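Local coordinates for bradavidin 2 (Bradyrhizobium japonicum, PDB 4GGT), which probably binds biotin, as a secreted member of the avidin family built on an antiparallel beta barrel, at residues A[89-94]-A[107-112]; A[50-55]-A[65-70]; A[12-17]-A[24-29]; A[43-48]-A[70-75]. One frame throughout, in Å; residues are numbered along the deposited sequence.

Three of the four contacts are antiparallel strand pairings of one closed barrel. Interactions 1, 2 and 3 each join the two arms of a hairpin, while interaction 4 ties a loop to the 3-10 turn before strand 74-80 with a disulfide. All four are partly buried, but their chemistry differs. Interaction 1 sets an indole on a glycine beside a buried, charge-paired aspartate of the biotin site; interaction 2 opens from paired strands into aromatic packing and a water bridge; interaction 3 is a regular pairing with an indole-serine bond. Interactions 2 and 4 share Ala70 and touch, and residues 107-112 meet residues 12-17 where the barrel closes. Interactions 3 and 4 do not touch.

Interaction 1: residues A[89-94]-A[107-112]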
loop_
_atom_site.group_PDB
_atom_site.type_symbol
_atom_site.label_atom_id
_atom_site.label_comp_id
_atom_site.label_asym_id
_atom_site.label_seq_id
_atom_site.Cartn_x
_atom_site.Cartn_y
_atom_site.Cartn_z
ATOM N N THR A 89 -3.985 8.720 -2.732
ATOM C CA THR A 89 -4.281 7.479 -3.453
ATOM C C THR A 89 -5.739 7.097 -3.251
ATOM O O THR A 89 -6.393 7.549 -2.287
ATOM C CB THR A 89 -3.467 6.263 -2.910
ATOM O OG1 THR A 89 -3.829 6.033 -1.535
ATOM C CG2 THR A 89 -1.960 6.442 -3.060
ATOM N N SER A 90 -6.260 6.288 -4.176
ATOM C CA SER A 90 -7.525 5.584 -3.928
ATOM C C SER A 90 -7.182 4.096 -3.835
ATOM O O SER A 90 -6.197 3.663 -4.407
ATOM C CB SER A 90 -8.541 5.797 -5.043
ATOM O OG SER A 90 -8.033 5.401 -6.325
ATOM N N TRP A 91 -7.963 3.322 -3.091
ATOM C CA TRP A 91 -7.659 1.890 -3.066
ATOM C C TRP A 91 -8.880 1.016 -3.224
ATOM O O TRP A 91 -9.995 1.474 -3.011
ATOM C CB TRP A 91 -6.876 1.513 -1.813
ATOM C CG TRP A 91 -7.530 1.985 -0.562
ATOM C CD1 TRP A 91 -7.201 3.093 0.155
ATOM C CD2 TRP A 91 -8.646 1.368 0.119
ATOM N NE1 TRP A 91 -8.015 3.187 1.257
ATOM C CE2 TRP A 91 -8.920 2.159 1.251
ATOM C CE3 TRP A 91 -9.416 0.209 -0.105
ATOM C CZ2 TRP A 91 -9.940 1.841 2.169
ATOM C CZ3 TRP A 91 -10.450 -0.098 0.783
ATOM C CH2 TRP A 91 -10.699 0.710 1.918
ATOM N N THR A 92 -8.648 -0.239 -3.601
ATOM C CA THR A 92 -9.708 -1.231 -3.746
ATOM C C THR A 92 -9.132 -2.464 -3.042
ATOM O O THR A 92 -8.000 -2.850 -3.325
ATOM C CB THR A 92 -9.976 -1.529 -5.228
ATOM O OG1 THR A 92 -10.448 -0.340 -5.883
ATOM C CG2 THR A 92 -11.019 -2.667 -5.409
ATOM N N LEU A 93 -9.896 -2.997 -2.081
ATOM C CA LEU A 93 -9.538 -4.176 -1.279
ATOM C C LEU A 93 -10.434 -5.312 -1.767
ATOM O O LEU A 93 -11.645 -5.136 -1.927
ATOM C CB LEU A 93 -9.836 -3.911 0.202
ATOM C CG LEU A 93 -9.961 -5.144 1.106
ATOM C CD1 LEU A 93 -8.572 -5.759 1.300
ATOM C CD2 LEU A 93 -10.639 -4.804 2.453
ATOM N N PHE A 94 -9.836 -6.467 -2.021
ATOM C CA PHE A 94 -10.609 -7.685 -2.280
ATOM C C PHE A 94 -10.308 -8.693 -1.201
ATOM O O PHE A 94 -9.161 -8.906 -0.859
ATOM C CB PHE A 94 -10.283 -8.250 -3.656
ATOM C CG PHE A 94 -11.272 -7.828 -4.716
ATOM C CD1 PHE A 94 -11.105 -6.634 -5.408
ATOM C CD2 PHE A 94 -12.417 -8.580 -4.944
ATOM C CE1 PHE A 94 -12.033 -6.224 -6.364
ATOM C CE2 PHE A 94 -13.358 -8.187 -5.903
ATOM C CZ PHE A 94 -13.149 -7.008 -6.624
ATOM N N GLY A 107 -11.872 2.916 -1.141
ATOM C CA GLY A 107 -11.549 3.952 -0.170
ATOM C C GLY A 107 -10.431 4.829 -0.655
ATOM O O GLY A 107 -10.039 4.739 -1.810
ATOM N N GLY A 108 -9.984 5.737 0.207
ATOM C CA GLY A 108 -8.863 6.626 -0.137
ATOM C C GLY A 108 -7.848 6.674 0.994
ATOM O O GLY A 108 -8.188 6.397 2.141
ATOM N N ASP A 109 -6.597 6.993 0.671
ATOM C CA ASP A 109 -5.546 7.145 1.687
ATOM C C ASP A 109 -4.652 8.261 1.228
ATOM O O ASP A 109 -4.414 8.417 0.030
ATOM C CB ASP A 109 -4.654 5.903 1.757
ATOM C CG ASP A 109 -5.141 4.848 2.731
ATOM O OD1 ASP A 109 -5.755 5.207 3.763
ATOM O OD2 ASP A 109 -4.812 3.651 2.499
ATOM N N ILE A 110 -4.097 9.002 2.179
ATOM C CA ILE A 110 -2.942 9.861 1.828
ATOM C C ILE A 110 -1.750 9.366 2.643
ATOM O O ILE A 110 -1.795 9.347 3.887
ATOM C CB ILE A 110 -3.210 11.379 2.094
ATOM C CG1 ILE A 110 -4.503 11.827 1.408
ATOM C CG2 ILE A 110 -1.981 12.218 1.677
ATOM C CD1 ILE A 110 -4.908 13.309 1.718
ATOM N N PHE A 111 -0.697 8.958 1.952
ATOM C CA PHE A 111 0.546 8.591 2.608
ATOM C C PHE A 111 1.387 9.855 2.660
ATOM O O PHE A 111 1.451 10.598 1.688
ATOM C CB PHE A 111 1.275 7.530 1.805
ATOM C CG PHE A 111 0.586 6.204 1.831
ATOM C CD1 PHE A 111 -0.481 5.945 0.972
ATOM C CD2 PHE A 111 0.976 5.228 2.753
ATOM C CE1 PHE A 111 -1.166 4.705 1.012
ATOM C CE2 PHE A 111 0.327 3.969 2.813
ATOM C CZ PHE A 111 -0.742 3.704 1.920
ATOM N N THR A 112 2.026 10.067 3.794
ATOM C CA THR A 112 2.896 11.219 3.980
ATOM C C THR A 112 4.290 10.699 4.208
ATOM O O THR A 112 4.477 9.729 4.957
ATOM C CB THR A 112 2.425 12.012 5.205
ATOM O OG1 THR A 112 1.150 12.580 4.893
ATOM C CG2 THR A 112 3.384 13.159 5.507
#
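The indole of Trp91 lies over the backbone of Gly107, with the CA of Gly107 3.7 Å from the centroid of the Trp91 six-membered ring and 20° off its normal, a CH-pi contact. The Trp91 CG sits between the backbone N and the carbonyl carbon (chi1 52°), and the ring extends over the partner strand. Glycine suits the place under it because a CB on residue 107 would clash with Trp91 CZ2. Trp91 CD1 comes within 3.4 Å of Asp109 OD2, the ring and carboxylate planes being 40° apart. An alanine in place of Trp91 would probably leave Gly107 without its aromatic cover and open a gap beside the Asp109 carboxylate.

At the other end, Asp109 O takes two bonds from Thr89: one from the backbone N at 2.8 Å, lying nearly on the line of the carbonyl, and one from OG1 at 2.9 Å, above the carbonyl plane. Threonine suits this place because its hydroxyl adds a second bond to the backbone pairing, while OG1 also lies at the edge of the Phe111 ring, 3.9 Å from CE1.

Asp109 is a biotin-binding residue; here, without ligand, OD1 makes a salt bridge with Arg20 and OD2 a hydrogen bond with Trp78 NE1, so its charge is probably partly offset, though Glu19 lies close to OD1. The two segments belong to the hairpin of strands 86-95 and 103-113; strand 74-80 flanks it through Val79 and Arg77, and Lys17 of strand 14-17 pairs with Thr112 on the other side.

Interaction 2: residues A[50-55]-A[65-70]; sequences IPYPAA and FVVTFA
Tyr52 reaches across to the end of the partner strand, and its CB begins the contact against Val67 CG1, 3.7 Å away. With CG anti to the carbonyl carbon (chi1 -70°), the ring lies with the carbonyl O of Thr68 over one face, 3.2 Å from Tyr52 CD2. Its other flank leans on Phe69: Tyr52 CD1 is 3.4 Å from Phe69 CD2, and the two rings stand nearly perpendicular, with planes at 86°. The CA of Phe69 sits over the same ring face as a CH-pi donor, 3.8 Å from the Tyr52 centroid. Farther out, CE2 approaches Ala70 N at 3.4 Å, and the hydroxyl lies beyond it, near the same amide. The opposite face of the ring is backed by Ile50 CD1. A flat, broad side chain suits this place, since it can lie against backbone and ring alike.

These residues belong to the hairpin of strands 51-59 and 62-69 in the avidin barrel, and Phe69 lies beside the biotin-binding residues Ser74 and Asn40. Toward the turn the strands pair directly, Ala55 N to Val66 O and Val66 N to Ala55 O, the latter at 2.7 Å. Nearer Tyr52 they part, and a water spans them, donating to Pro53 O at 2.6 Å and accepting from Thr68 N. Proline has no N-H to offer a neighbouring strand, but its carbonyl still serves. Inside the barrel, the small Ala54 CB fits against Val67 CG2 at 3.8 Å, while Phe65 runs on to meet Trp78.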
loop_
_atom_site.group_PDB
_atom_site.type_symbol
_atom_site.label_atom_id
_atom_site.label_comp_id
_atom_site.label_asym_id
_atom_site.label_seq_id
_atom_site.Cartn_x
_atom_site.Cartn_y
_atom_site.Cartn_z
ATOM N N ILE A 50 2.396 -7.682 10.208
ATOM C CA ILE A 50 3.318 -8.494 9.458
ATOM C C ILE A 50 3.663 -7.770 8.153
ATOM O O ILE A 50 2.764 -7.211 7.496
ATOM C CB ILE A 50 2.907 -10.001 9.313
ATOM C CG1 ILE A 50 2.359 -10.332 7.977
ATOM C CG2 ILE A 50 2.167 -10.586 10.530
ATOM C CD1 ILE A 50 3.388 -11.031 7.223
ATOM N N PRO A 51 4.964 -7.711 7.838
ATOM C CA PRO A 51 5.410 -7.021 6.615
ATOM C C PRO A 51 5.159 -7.869 5.373
ATOM O O PRO A 51 5.444 -9.070 5.373
ATOM C CB PRO A 51 6.901 -6.801 6.869
ATOM C CG PRO A 51 7.314 -8.021 7.668
ATOM C CD PRO A 51 6.108 -8.245 8.610
ATOM N N TYR A 52 4.558 -7.251 4.355
ATOM C CA TYR A 52 4.323 -7.902 3.066
ATOM C C TYR A 52 4.968 -7.128 1.951
ATOM O O TYR A 52 5.112 -5.901 2.047
ATOM C CB TYR A 52 2.845 -8.008 2.787
ATOM C CG TYR A 52 2.132 -8.987 3.681
ATOM C CD1 TYR A 52 1.306 -8.536 4.710
ATOM C CD2 TYR A 52 2.303 -10.365 3.508
ATOM C CE1 TYR A 52 0.647 -9.405 5.513
ATOM C CE2 TYR A 52 1.653 -11.270 4.333
ATOM C CZ TYR A 52 0.822 -10.776 5.328
ATOM O OH TYR A 52 0.174 -11.656 6.160
ATOM N N PRO A 53 5.348 -7.823 0.866
ATOM C CA PRO A 53 5.886 -7.087 -0.278
ATOM C C PRO A 53 4.873 -6.119 -0.871
ATOM O O PRO A 53 3.665 -6.407 -0.896
ATOM C CB PRO A 53 6.161 -8.192 -1.311
ATOM C CG PRO A 53 6.311 -9.409 -0.536
ATOM C CD PRO A 53 5.349 -9.280 0.628
ATOM N N ALA A 54 5.361 -4.975 -1.334
ATOM C CA ALA A 54 4.558 -4.056 -2.132
ATOM C C ALA A 54 5.208 -4.011 -3.524
ATOM O O ALA A 54 6.427 -3.820 -3.646
ATOM C CB ALA A 54 4.503 -2.668 -1.518
ATOM N N ALA A 55 4.389 -4.275 -4.527
ATOM C CA ALA A 55 4.828 -4.278 -5.929
ATOM C C ALA A 55 3.945 -3.365 -6.755
ATOM O O ALA A 55 2.717 -3.307 -6.583
ATOM C CB ALA A 55 4.757 -5.667 -6.493
ATOM N N PHE A 65 0.423 0.497 -6.477
ATOM C CA PHE A 65 1.090 -0.675 -5.866
ATOM C C PHE A 65 0.057 -1.601 -5.263
ATOM O O PHE A 65 -1.081 -1.185 -4.987
ATOM C CB PHE A 65 2.177 -0.275 -4.881
ATOM C CG PHE A 65 1.685 0.621 -3.767
ATOM C CD1 PHE A 65 1.619 2.003 -3.960
ATOM C CD2 PHE A 65 1.230 0.094 -2.588
ATOM C CE1 PHE A 65 1.152 2.815 -2.975
ATOM C CE2 PHE A 65 0.781 0.935 -1.579
ATOM C CZ PHE A 65 0.714 2.268 -1.788
ATOM N N VAL A 66 0.440 -2.866 -5.141
ATOM C CA VAL A 66 -0.451 -3.920 -4.674
ATOM C C VAL A 66 0.240 -4.656 -3.525
ATOM O O VAL A 66 1.445 -4.929 -3.570
ATOM C CB VAL A 66 -0.833 -4.923 -5.825
ATOM C CG1 VAL A 66 0.385 -5.554 -6.478
ATOM C CG2 VAL A 66 -1.762 -6.001 -5.300
ATOM N N VAL A 67 -0.519 -4.906 -2.447
ATOM C CA VAL A 67 -0.017 -5.697 -1.355
ATOM C C VAL A 67 -0.969 -6.886 -1.127
ATOM O O VAL A 67 -2.177 -6.701 -1.062
ATOM C CB VAL A 67 0.065 -4.878 -0.059
ATOM C CG1 VAL A 67 0.497 -5.760 1.117
ATOM C CG2 VAL A 67 1.057 -3.691 -0.264
ATOM N N THR A 68 -0.415 -8.087 -1.006
ATOM C CA THR A 68 -1.244 -9.282 -0.728
ATOM C C THR A 68 -0.991 -9.734 0.711
ATOM O O THR A 68 0.154 -10.016 1.112
ATOM C CB THR A 68 -0.952 -10.386 -1.773
ATOM O OG1 THR A 68 -1.386 -9.897 -3.033
ATOM C CG2 THR A 68 -1.743 -11.673 -1.430
ATOM N N PHE A 69 -2.046 -9.689 1.524
ATOM C CA PHE A 69 -1.932 -10.070 2.933
ATOM C C PHE A 69 -2.219 -11.573 2.954
ATOM O O PHE A 69 -3.382 -12.003 3.020
ATOM C CB PHE A 69 -2.922 -9.295 3.811
ATOM C CG PHE A 69 -2.773 -7.795 3.695
ATOM C CD1 PHE A 69 -3.545 -7.090 2.781
ATOM C CD2 PHE A 69 -1.811 -7.131 4.449
ATOM C CE1 PHE A 69 -3.389 -5.688 2.649
ATOM C CE2 PHE A 69 -1.627 -5.739 4.334
ATOM C CZ PHE A 69 -2.413 -5.029 3.449
ATOM N N ALA A 70 -1.158 -12.352 2.815
ATOM C CA ALA A 70 -1.300 -13.741 2.350
ATOM C C ALA A 70 -2.124 -14.592 3.294
ATOM O O ALA A 70 -2.987 -15.375 2.833
ATOM C CB ALA A 70 0.058 -14.363 2.104
HETATM O O HOH W 1 2.319 -8.516 -1.532
#

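Interaction 3: residues A[12-17]-A[24-29]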
loop_
_atom_site.group_PDB
_atom_site.type_symbol
_atom_site.label_atom_id
_atom_site.label_comp_id
_atom_site.label_asym_id
_atom_site.label_seq_id
_atom_site.Cartn_x
_atom_site.Cartn_y
_atom_site.Cartn_z
ATOM N N ALA A 12 13.696 6.875 -3.201
ATOM C CA ALA A 12 14.026 5.552 -2.679
ATOM C C ALA A 12 15.483 5.530 -2.230
ATOM O O ALA A 12 16.348 6.026 -2.954
ATOM C CB ALA A 12 13.756 4.482 -3.719
ATOM N N PRO A 13 15.748 4.989 -1.021
ATOM C CA PRO A 13 14.688 4.532 -0.123
ATOM C C PRO A 13 13.868 5.659 0.471
ATOM O O PRO A 13 14.300 6.823 0.533
ATOM C CB PRO A 13 15.444 3.757 0.974
ATOM C CG PRO A 13 16.835 3.554 0.404
ATOM C CD PRO A 13 17.085 4.715 -0.455
ATOM N N SER A 14 12.661 5.329 0.914
ATOM C CA SER A 14 11.844 6.319 1.575
ATOM C C SER A 14 10.843 5.574 2.405
ATOM O O SER A 14 10.693 4.358 2.257
ATOM C CB SER A 14 11.153 7.237 0.559
ATOM O OG SER A 14 10.355 6.508 -0.348
ATOM N N TYR A 15 10.188 6.298 3.296
ATOM C CA TYR A 15 9.288 5.679 4.250
ATOM C C TYR A 15 8.066 6.588 4.425
ATOM O O TYR A 15 8.212 7.794 4.655
ATOM C CB TYR A 15 10.043 5.466 5.551
ATOM C CG TYR A 15 9.234 4.941 6.699
ATOM C CD1 TYR A 15 8.771 3.634 6.706
ATOM C CD2 TYR A 15 8.963 5.741 7.789
ATOM C CE1 TYR A 15 8.038 3.135 7.780
ATOM C CE2 TYR A 15 8.240 5.260 8.863
ATOM C CZ TYR A 15 7.783 3.954 8.849
ATOM O OH TYR A 15 7.063 3.494 9.924
ATOM N N TRP A 16 6.873 5.996 4.295
ATOM C CA TRP A 16 5.622 6.734 4.257
ATOM C C TRP A 16 4.602 6.073 5.174
ATOM O O TRP A 16 4.613 4.845 5.359
ATOM C CB TRP A 16 5.041 6.749 2.840
ATOM C CG TRP A 16 5.992 7.194 1.718
ATOM C CD1 TRP A 16 7.098 6.549 1.278
ATOM C CD2 TRP A 16 5.851 8.366 0.895
ATOM N NE1 TRP A 16 7.681 7.248 0.230
ATOM C CE2 TRP A 16 6.936 8.372 -0.014
ATOM C CE3 TRP A 16 4.921 9.418 0.852
ATOM C CZ2 TRP A 16 7.120 9.387 -0.955
ATOM C CZ3 TRP A 16 5.093 10.424 -0.094
ATOM C CH2 TRP A 16 6.179 10.401 -0.986
ATOM N N LYS A 17 3.710 6.878 5.736
ATOM C CA LYS A 17 2.616 6.360 6.565
ATOM C C LYS A 17 1.306 7.007 6.190
ATOM O O LYS A 17 1.286 8.184 5.846
ATOM C CB LYS A 17 2.884 6.598 8.054
ATOM C CG LYS A 17 4.057 5.755 8.580
ATOM C CD LYS A 17 4.425 6.066 10.030
ATOM C CE LYS A 17 3.258 5.913 10.962
ATOM N NZ LYS A 17 3.705 6.016 12.397
ATOM N N LEU A 24 4.674 2.131 4.681
ATOM C CA LEU A 24 5.128 1.787 3.353
ATOM C C LEU A 24 6.604 2.133 3.260
ATOM O O LEU A 24 6.960 3.303 3.277
ATOM C CB LEU A 24 4.339 2.573 2.296
ATOM C CG LEU A 24 4.765 2.393 0.826
ATOM C CD1 LEU A 24 4.706 0.920 0.364
ATOM C CD2 LEU A 24 3.954 3.302 -0.100
ATOM N N LEU A 25 7.446 1.096 3.195
ATOM C CA LEU A 25 8.898 1.300 3.044
ATOM C C LEU A 25 9.289 1.043 1.593
ATOM O O LEU A 25 9.015 -0.028 1.042
ATOM C CB LEU A 25 9.647 0.319 3.968
ATOM C CG LEU A 25 10.990 0.599 4.618
ATOM C CD1 LEU A 25 11.723 -0.762 4.776
ATOM C CD2 LEU A 25 11.845 1.702 3.967
ATOM N N ILE A 26 9.896 2.033 0.942
ATOM C CA ILE A 26 10.278 1.886 -0.447
ATOM C C ILE A 26 11.756 1.613 -0.502
ATOM O O ILE A 26 12.567 2.425 -0.027
ATOM C CB ILE A 26 9.963 3.170 -1.280
ATOM C CG1 ILE A 26 8.493 3.596 -1.129
ATOM C CG2 ILE A 26 10.323 2.951 -2.734
ATOM C CD1 ILE A 26 7.471 2.591 -1.719
ATOM N N TRP A 27 12.116 0.443 -1.020
ATOM C CA TRP A 27 13.530 0.058 -1.148
ATOM C C TRP A 27 14.174 0.682 -2.383
ATOM O O TRP A 27 15.307 1.203 -2.338
ATOM C CB TRP A 27 13.636 -1.462 -1.229
ATOM C CG TRP A 27 13.327 -2.108 0.097
ATOM C CD1 TRP A 27 12.103 -2.541 0.552
ATOM C CD2 TRP A 27 14.260 -2.367 1.154
ATOM N NE1 TRP A 27 12.226 -3.048 1.821
ATOM C CE2 TRP A 27 13.537 -2.957 2.217
ATOM C CE3 TRP A 27 15.647 -2.163 1.307
ATOM C CZ2 TRP A 27 14.150 -3.360 3.411
ATOM C CZ3 TRP A 27 16.255 -2.560 2.500
ATOM C CH2 TRP A 27 15.501 -3.152 3.536
ATOM N N SER A 28 13.451 0.600 -3.488
ATOM C CA SER A 28 13.919 1.027 -4.793
ATOM C C SER A 28 12.731 1.233 -5.713
ATOM O O SER A 28 11.621 0.727 -5.455
ATOM C CB SER A 28 14.926 0.033 -5.408
ATOM O OG SER A 28 14.360 -1.245 -5.608
ATOM N N ALA A 29 12.956 2.017 -6.767
ATOM C CA ALA A 29 11.933 2.255 -7.774
ATOM C C ALA A 29 12.583 2.475 -9.129
ATOM O O ALA A 29 12.132 3.319 -9.920
ATOM C CB ALA A 29 11.093 3.440 -7.398
#
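Ser14 OG is gripped by two partners from its own part of the chain: Trp16 NE1 donates to it at 2.8 Å, with OG close to the indole plane, and the hydroxyl donates in turn to Pro11 O. The same oxygen rests on Ile26 across the contact, 3.5 Å from CB. Ser14 points to the same inner face as Trp16, and OG lies between the backbone N and the carbonyl carbon (chi1 58°); a small hydroxyl residue suits a spot where an indole N-H needs a buried acceptor. Fixed by this bond, the Trp16 ring presents its edge to Leu24 O, while NE1 packs 4.0 Å from Ile26 CG1.

The backbones form a regular antiparallel hairpin, strands 14-17 and 23-28, the first two strands of the avidin barrel. Ser14 with Ile26 and Trp16 with Leu24 are hydrogen-bonded pairs; the straightest bond, Ile26 N to Ser14 O, measures 2.8 Å with an angle of 172° at the hydrogen. Between them Tyr15 faces Leu25 as a non-hydrogen-bonded pair on the outer side, where the Tyr15 ring stacks on Trp115 and Leu25 CD2 reaches 3.4 Å from Ser14 O. Leu24 and Ile26 point inward with Trp16, and branched aliphatic chains there fill the interior beside the indole.

Ahead of the strand a cis peptide precedes Pro13, whose CA approaches Ile26 O at 3.0 Å. Ala12 CB, small enough to come close to backbone, lies 3.6 Å from Ser28 CA; Trp27 and Ser28 there form a classic beta bulge opposite Gln35.

Interaction 4: residues A[43-48]-A[70-75]; sequences QGFACQ and AQCNSF
Gln71 and Cys72 meet the loop 43-48 around a disulfide that pins the connection between strands 33-39 and 51-59 to the 3-10 turn 70-72, at the rim of the avidin barrel. In avidins this loop lies by the mouth of the biotin site, and Ala46 and Ser74 contact biotin in the ligand-bound protein. Gln71 comes first: its CB packs 3.8 Å from Cys47 SG. Cys72 follows with the covalent link, its SG bonded to Cys47 SG at 2.1 Å with a C-S-S-C torsion of 111°. In both cysteines SG is anti to the carbonyl carbon (chi1 -62° in Cys72), and there the two sulfurs meet. Cysteine suits both places because only a pair of thiols can make this covalent tie, which joins segments sharing no hydrogen bond. Cys72 SG also touches Ala46 CB at 3.9 Å, and lies obliquely by the Phe45 ring, 3.9 Å from CE1, as a sulfur-aromatic contact. Two residues on, Ser74 opens the strand and turns its hydroxyl inward, with OG at the edge of the Phe45 ring, 4.2 Å from CZ. An alanine at Phe45 would probably leave Cys72 SG without its aromatic neighbour and open a gap next to Ser74. The loop folds as a type I turn from Phe45 to Gln48, and Cys47 N lies over the centre of the Phe45 ring, 3.9 Å above its plane.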
loop_
_atom_site.group_PDB
_atom_site.type_symbol
_atom_site.label_atom_id
_atom_site.label_comp_id
_atom_site.label_asym_id
_atom_site.label_seq_id
_atom_site.Cartn_x
_atom_site.Cartn_y
_atom_site.Cartn_z
ATOM N N GLN A 43 -5.560 -2.990 14.619
ATOM C CA GLN A 43 -5.816 -4.017 15.619
ATOM C C GLN A 43 -7.058 -4.772 15.204
ATOM O O GLN A 43 -8.032 -4.178 14.756
ATOM C CB GLN A 43 -6.034 -3.402 17.018
ATOM C CG GLN A 43 -5.831 -4.397 18.145
ATOM C CD GLN A 43 -4.376 -4.527 18.588
ATOM O OE1 GLN A 43 -3.454 -4.036 17.919
ATOM N NE2 GLN A 43 -4.164 -5.195 19.725
ATOM N N GLY A 44 -7.035 -6.091 15.339
ATOM C CA GLY A 44 -8.212 -6.863 14.942
ATOM C C GLY A 44 -8.073 -7.524 13.579
ATOM O O GLY A 44 -8.671 -8.577 13.334
ATOM N N PHE A 45 -7.293 -6.903 12.693
ATOM C CA PHE A 45 -6.972 -7.503 11.377
ATOM C C PHE A 45 -5.918 -8.584 11.539
ATOM O O PHE A 45 -4.831 -8.312 12.024
ATOM C CB PHE A 45 -6.476 -6.399 10.446
ATOM C CG PHE A 45 -6.080 -6.885 9.060
ATOM C CD1 PHE A 45 -6.918 -7.722 8.335
ATOM C CD2 PHE A 45 -4.880 -6.486 8.507
ATOM C CE1 PHE A 45 -6.542 -8.161 7.051
ATOM C CE2 PHE A 45 -4.497 -6.905 7.215
ATOM C CZ PHE A 45 -5.330 -7.728 6.506
ATOM N N ALA A 46 -6.217 -9.825 11.137
ATOM C CA ALA A 46 -5.344 -10.954 11.455
ATOM C C ALA A 46 -3.931 -10.891 10.861
ATOM O O ALA A 46 -3.038 -11.642 11.269
ATOM C CB ALA A 46 -6.055 -12.305 11.138
ATOM N N CYS A 47 -3.719 -9.964 9.918
ATOM C CA CYS A 47 -2.426 -9.830 9.251
ATOM C C CYS A 47 -1.761 -8.513 9.603
ATOM O O CYS A 47 -0.730 -8.166 9.028
ATOM C CB CYS A 47 -2.556 -9.913 7.720
ATOM S SG CYS A 47 -2.896 -11.581 7.161
ATOM N N GLN A 48 -2.322 -7.801 10.572
ATOM C CA GLN A 48 -1.662 -6.592 11.032
ATOM C C GLN A 48 -0.311 -6.936 11.628
ATOM O O GLN A 48 -0.120 -8.009 12.210
ATOM C CB GLN A 48 -2.545 -5.852 12.034
ATOM C CG GLN A 48 -2.664 -6.511 13.414
ATOM C CD GLN A 48 -1.661 -5.993 14.440
ATOM O OE1 GLN A 48 -1.160 -6.755 15.289
ATOM N NE2 GLN A 48 -1.368 -4.702 14.382
ATOM N N ALA A 70 -1.158 -12.352 2.815
ATOM C CA ALA A 70 -1.300 -13.741 2.350
ATOM C C ALA A 70 -2.124 -14.592 3.294
ATOM O O ALA A 70 -2.987 -15.375 2.833
ATOM C CB ALA A 70 0.058 -14.363 2.104
ATOM N N GLN A 71 -1.896 -14.426 4.592
ATOM C CA GLN A 71 -2.555 -15.293 5.585
ATOM C C GLN A 71 -4.041 -14.955 5.763
ATOM O O GLN A 71 -4.796 -15.727 6.356
ATOM C CB GLN A 71 -1.794 -15.255 6.925
ATOM C CG GLN A 71 -0.427 -15.975 6.906
ATOM C CD GLN A 71 0.595 -15.344 5.967
ATOM O OE1 GLN A 71 1.215 -16.038 5.144
ATOM N NE2 GLN A 71 0.762 -14.027 6.061
ATOM N N CYS A 72 -4.458 -13.816 5.209
ATOM C CA CYS A 72 -5.812 -13.283 5.315
ATOM C C CYS A 72 -6.627 -13.354 4.015
ATOM O O CYS A 72 -7.742 -12.839 3.960
ATOM C CB CYS A 72 -5.737 -11.827 5.805
ATOM S SG CYS A 72 -4.971 -11.746 7.473
ATOM N N ASN A 73 -6.094 -13.979 2.960
ATOM C CA ASN A 73 -6.852 -14.070 1.703
ATOM C C ASN A 73 -7.406 -12.721 1.256
ATOM O O ASN A 73 -8.599 -12.536 0.962
ATOM C CB ASN A 73 -7.975 -15.144 1.762
ATOM C CG ASN A 73 -7.501 -16.470 2.356
ATOM O OD1 ASN A 73 -8.050 -16.925 3.359
ATOM N ND2 ASN A 73 -6.480 -17.057 1.786
ATOM N N SER A 74 -6.503 -11.753 1.201
ATOM C CA SER A 74 -6.906 -10.447 0.758
ATOM C C SER A 74 -5.747 -9.765 0.076
ATOM O O SER A 74 -4.577 -10.079 0.342
ATOM C CB SER A 74 -7.472 -9.606 1.910
ATOM O OG SER A 74 -6.608 -9.545 2.999
ATOM N N PHE A 75 -6.099 -8.849 -0.801
ATOM C CA PHE A 75 -5.111 -7.921 -1.329
ATOM C C PHE A 75 -5.727 -6.572 -1.561
ATOM O O PHE A 75 -6.945 -6.433 -1.755
ATOM C CB PHE A 75 -4.421 -8.474 -2.588
ATOM C CG PHE A 75 -5.342 -8.675 -3.740
ATOM C CD1 PHE A 75 -5.666 -7.603 -4.566
ATOM C CD2 PHE A 75 -5.886 -9.942 -4.011
ATOM C CE1 PHE A 75 -6.543 -7.765 -5.640
ATOM C CE2 PHE A 75 -6.740 -10.124 -5.118
ATOM C CZ PHE A 75 -7.058 -9.038 -5.928
#